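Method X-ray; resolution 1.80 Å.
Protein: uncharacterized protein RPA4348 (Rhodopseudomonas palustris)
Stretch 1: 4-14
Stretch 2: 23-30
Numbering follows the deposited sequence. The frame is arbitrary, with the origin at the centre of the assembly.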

# COMPACT_ATOMS: atom_id res chain seq x y z
N HIS A 4 1.99 -5.75 -21.03
CA HIS A 4 0.97 -5.59 -20.01
C HIS A 4 0.44 -4.15 -19.98
O HIS A 4 1.19 -3.19 -20.09
N SER A 5 -0.86 -4.05 -19.79
CA SER A 5 -1.59 -2.78 -19.68
C SER A 5 -1.05 -1.90 -18.59
O SER A 5 -1.20 -0.67 -18.64
N LEU A 6 -0.44 -2.52 -17.59
CA LEU A 6 0.12 -1.71 -16.47
C LEU A 6 1.24 -0.78 -17.00
O LEU A 6 1.35 0.41 -16.65
N TRP A 7 2.07 -1.36 -17.85
CA TRP A 7 3.21 -0.63 -18.45
C TRP A 7 2.71 0.50 -19.37
O TRP A 7 3.30 1.61 -19.43
N ARG A 8 1.65 0.21 -20.10
CA ARG A 8 1.04 1.20 -21.01
C ARG A 8 0.46 2.36 -20.22
O ARG A 8 0.59 3.54 -20.59
N PHE A 9 -0.18 2.01 -19.11
CA PHE A 9 -0.75 3.02 -18.22
C PHE A 9 0.35 3.85 -17.60
O PHE A 9 0.25 5.06 -17.50
N SER A 10 1.42 3.19 -17.20
CA SER A 10 2.50 3.87 -16.51
C SER A 10 3.13 4.88 -17.47
O SER A 10 3.47 6.01 -17.08
N ARG A 11 3.29 4.47 -18.73
CA ARG A 11 3.90 5.39 -19.71
C ARG A 11 2.98 6.60 -19.98
O ARG A 11 3.43 7.76 -20.03
N ALA A 12 1.69 6.30 -20.12
CA ALA A 12 0.67 7.30 -20.40
C ALA A 12 0.60 8.31 -19.27
O ALA A 12 0.49 9.50 -19.49
N LEU A 13 0.68 7.81 -18.05
CA LEU A 13 0.63 8.69 -16.88
C LEU A 13 1.89 9.58 -16.80
O LEU A 13 1.86 10.78 -16.43
N HIS A 14 3.03 9.00 -17.15
CA HIS A 14 4.29 9.76 -17.22
C HIS A 14 4.19 10.94 -18.16
O HIS A 14 4.58 12.09 -17.84
N GLU A 23 -3.24 12.80 -23.95
CA GLU A 23 -4.06 12.04 -24.91
C GLU A 23 -4.00 10.54 -24.66
O GLU A 23 -5.03 9.86 -24.75
N GLU A 24 -2.81 10.02 -24.38
CA GLU A 24 -2.63 8.57 -24.17
C GLU A 24 -3.29 8.11 -22.90
O GLU A 24 -3.84 7.03 -22.84
N LEU A 25 -3.24 8.97 -21.88
CA LEU A 25 -3.86 8.66 -20.62
C LEU A 25 -5.37 8.60 -20.81
O LEU A 25 -6.02 7.76 -20.25
N ALA A 26 -5.91 9.55 -21.53
CA ALA A 26 -7.36 9.61 -21.74
C ALA A 26 -7.86 8.38 -22.48
O ALA A 26 -9.00 7.91 -22.24
N THR A 27 -7.02 7.82 -23.36
CA THR A 27 -7.41 6.64 -24.13
C THR A 27 -7.54 5.43 -23.22
O THR A 27 -8.42 4.57 -23.39
N ILE A 28 -6.64 5.37 -22.27
CA ILE A 28 -6.47 4.18 -21.42
C ILE A 28 -7.37 4.15 -20.23
O ILE A 28 -7.66 3.09 -19.74
N ILE A 29 -7.84 5.30 -19.80
CA ILE A 29 -8.75 5.35 -18.63
C ILE A 29 -10.18 5.00 -19.07
O ILE A 29 -10.72 5.61 -20.02
N ASP A 30 -10.81 3.99 -18.45
CA ASP A 30 -12.19 3.60 -18.82
C ASP A 30 -13.15 4.71 -18.48
O ASP A 30 -12.99 5.38 -17.47

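Two helices, 5-14 and 23-28, cross at 141° between their N-to-C directions, and their axes come within 7.9 Å. At the closest CA pair listed stands a small residue, Ala-12: its CA lies 4.7 Å from the CA of Leu-25, and its CB, pointing toward the partner, rests 3.7 Å from Leu-25 N and 3.8 Å from Glu-24 C, against the backbone itself, with Glu-24 CB 3.9 Å from the same Ala-12 CB.

One turn away the spacing widens, and the bump comes from the other side. Ile-28, with chi1 and chi2 both t, is a knob in the hollow framed by Ser-5, Arg-8, Phe-9 and Ala-12. Ile-28 CD1 reaches 3.4 Å from Phe-9 N and 3.9 Å from Ser-5 O, and also covers one face of the Arg-8 guanidinium, whose NH2 donates to Ser-5 OG (2.9 Å). Its CG2 lies at the edge of the Phe-9 ring.

Phe-9 (t) leaves sideways, bringing CE1 3.9 Å from Leu-25 CD1 and 4.0 Å from Ile-29 CD1. Leu-25 CD2 also meets Leu-13 CD1 at 4.0 Å, both residues t, p.

No direct hydrogen bond crosses; waters bridge instead. One donates to Arg-8 O (2.7 Å) and Glu-24 OE2 (3.1 Å); another donates to Ala-12 O (2.8 Å) and accepts from Leu-25 N (3.0 Å).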

# COMPACT_ATOMS: atom_id res chain seq x y z
CB HIS A 4 1.52 -6.02 -18.65
CG HIS A 4 0.45 -6.36 -17.67
ND1 HIS A 4 -0.26 -5.39 -17.01
CD2 HIS A 4 -0.05 -7.55 -17.25
CE1 HIS A 4 -1.16 -5.97 -16.22
NE2 HIS A 4 -1.03 -7.28 -16.33
CB SER A 5 -3.10 -3.02 -19.48
OG SER A 5 -3.67 -3.56 -20.68
CB LEU A 6 0.66 -2.61 -15.38
CG LEU A 6 1.37 -1.90 -14.23
CD1 LEU A 6 0.36 -1.01 -13.48
CD2 LEU A 6 2.16 -2.87 -13.29
CB TRP A 7 4.20 -1.57 -19.14
CG TRP A 7 4.60 -2.75 -18.25
CD1 TRP A 7 4.56 -4.06 -18.58
CD2 TRP A 7 5.06 -2.69 -16.90
NE1 TRP A 7 4.99 -4.84 -17.52
CE2 TRP A 7 5.28 -4.01 -16.47
CE3 TRP A 7 5.29 -1.65 -16.02
CZ2 TRP A 7 5.73 -4.31 -15.19
CZ3 TRP A 7 5.76 -1.95 -14.74
CH2 TRP A 7 5.98 -3.26 -14.35
CB ARG A 8 -0.00 0.56 -21.92
CG ARG A 8 0.53 -0.49 -22.84
CD ARG A 8 -0.55 -1.01 -23.74
NE ARG A 8 -1.73 -1.41 -22.99
CZ ARG A 8 -2.94 -0.85 -23.12
NH1 ARG A 8 -3.14 0.11 -24.00
NH2 ARG A 8 -3.94 -1.29 -22.39
CB PHE A 9 -1.60 2.35 -17.13
CG PHE A 9 -1.98 3.26 -16.02
CD1 PHE A 9 -2.84 4.31 -16.22
CD2 PHE A 9 -1.55 3.00 -14.75
CE1 PHE A 9 -3.18 5.16 -15.19
CE2 PHE A 9 -1.92 3.84 -13.70
CZ PHE A 9 -2.72 4.93 -13.94
CB SER A 10 3.54 2.87 -15.97
OG SER A 10 4.52 3.57 -15.20
CB ARG A 11 4.24 4.65 -20.98
CG ARG A 11 4.85 5.48 -21.98
CD ARG A 11 5.47 4.61 -23.07
NE ARG A 11 4.50 3.68 -23.64
CZ ARG A 11 4.47 2.38 -23.36
NH1 ARG A 11 5.36 1.87 -22.57
NH2 ARG A 11 3.57 1.61 -23.93
CB ALA A 12 -0.68 6.62 -20.55
CB LEU A 13 0.50 7.82 -15.63
CG LEU A 13 0.29 8.64 -14.36
CD1 LEU A 13 -1.01 9.50 -14.41
CD2 LEU A 13 0.34 7.65 -13.16
CB HIS A 14 5.42 8.84 -17.70
CG HIS A 14 6.76 9.49 -17.75
ND1 HIS A 14 7.75 9.23 -16.81
CD2 HIS A 14 7.31 10.34 -18.65
CE1 HIS A 14 8.84 9.92 -17.12
NE2 HIS A 14 8.58 10.62 -18.21
CB GLU A 23 -3.68 12.37 -26.35
CG GLU A 23 -3.81 13.86 -26.69
CD GLU A 23 -2.76 14.78 -25.98
OE1 GLU A 23 -1.57 14.39 -25.79
OE2 GLU A 23 -3.14 15.93 -25.62
CB GLU A 24 -1.15 8.14 -24.10
CG GLU A 24 -0.43 8.07 -25.43
CD GLU A 24 1.05 7.60 -25.29
OE1 GLU A 24 1.74 7.66 -26.31
OE2 GLU A 24 1.50 7.16 -24.19
CB LEU A 25 -3.51 9.67 -19.55
CG LEU A 25 -4.05 9.49 -18.14
CD1 LEU A 25 -3.58 8.18 -17.58
CD2 LEU A 25 -3.56 10.62 -17.24
CB ALA A 26 -7.76 10.90 -22.47
CB THR A 27 -6.39 6.36 -25.25
OG1 THR A 27 -6.47 7.46 -26.16
CG2 THR A 27 -6.70 5.11 -25.98
CB ILE A 28 -4.99 3.98 -21.00
CG1 ILE A 28 -4.74 2.52 -20.57
CG2 ILE A 28 -4.57 4.89 -19.90
CD1 ILE A 28 -3.19 2.12 -20.58
CB ILE A 29 -8.73 6.74 -17.99
CG1 ILE A 29 -7.35 7.06 -17.37
CG2 ILE A 29 -9.78 6.84 -16.86
CD1 ILE A 29 -6.84 5.98 -16.50
CB ASP A 30 -12.65 2.37 -18.05
CG ASP A 30 -13.96 1.78 -18.56
OD1 ASP A 30 -13.95 1.05 -19.59
OD2 ASP A 30 -15.00 1.99 -17.90
O HOH W 1 0.79 4.31 -23.14
O HOH W 2 -0.87 10.78 -21.54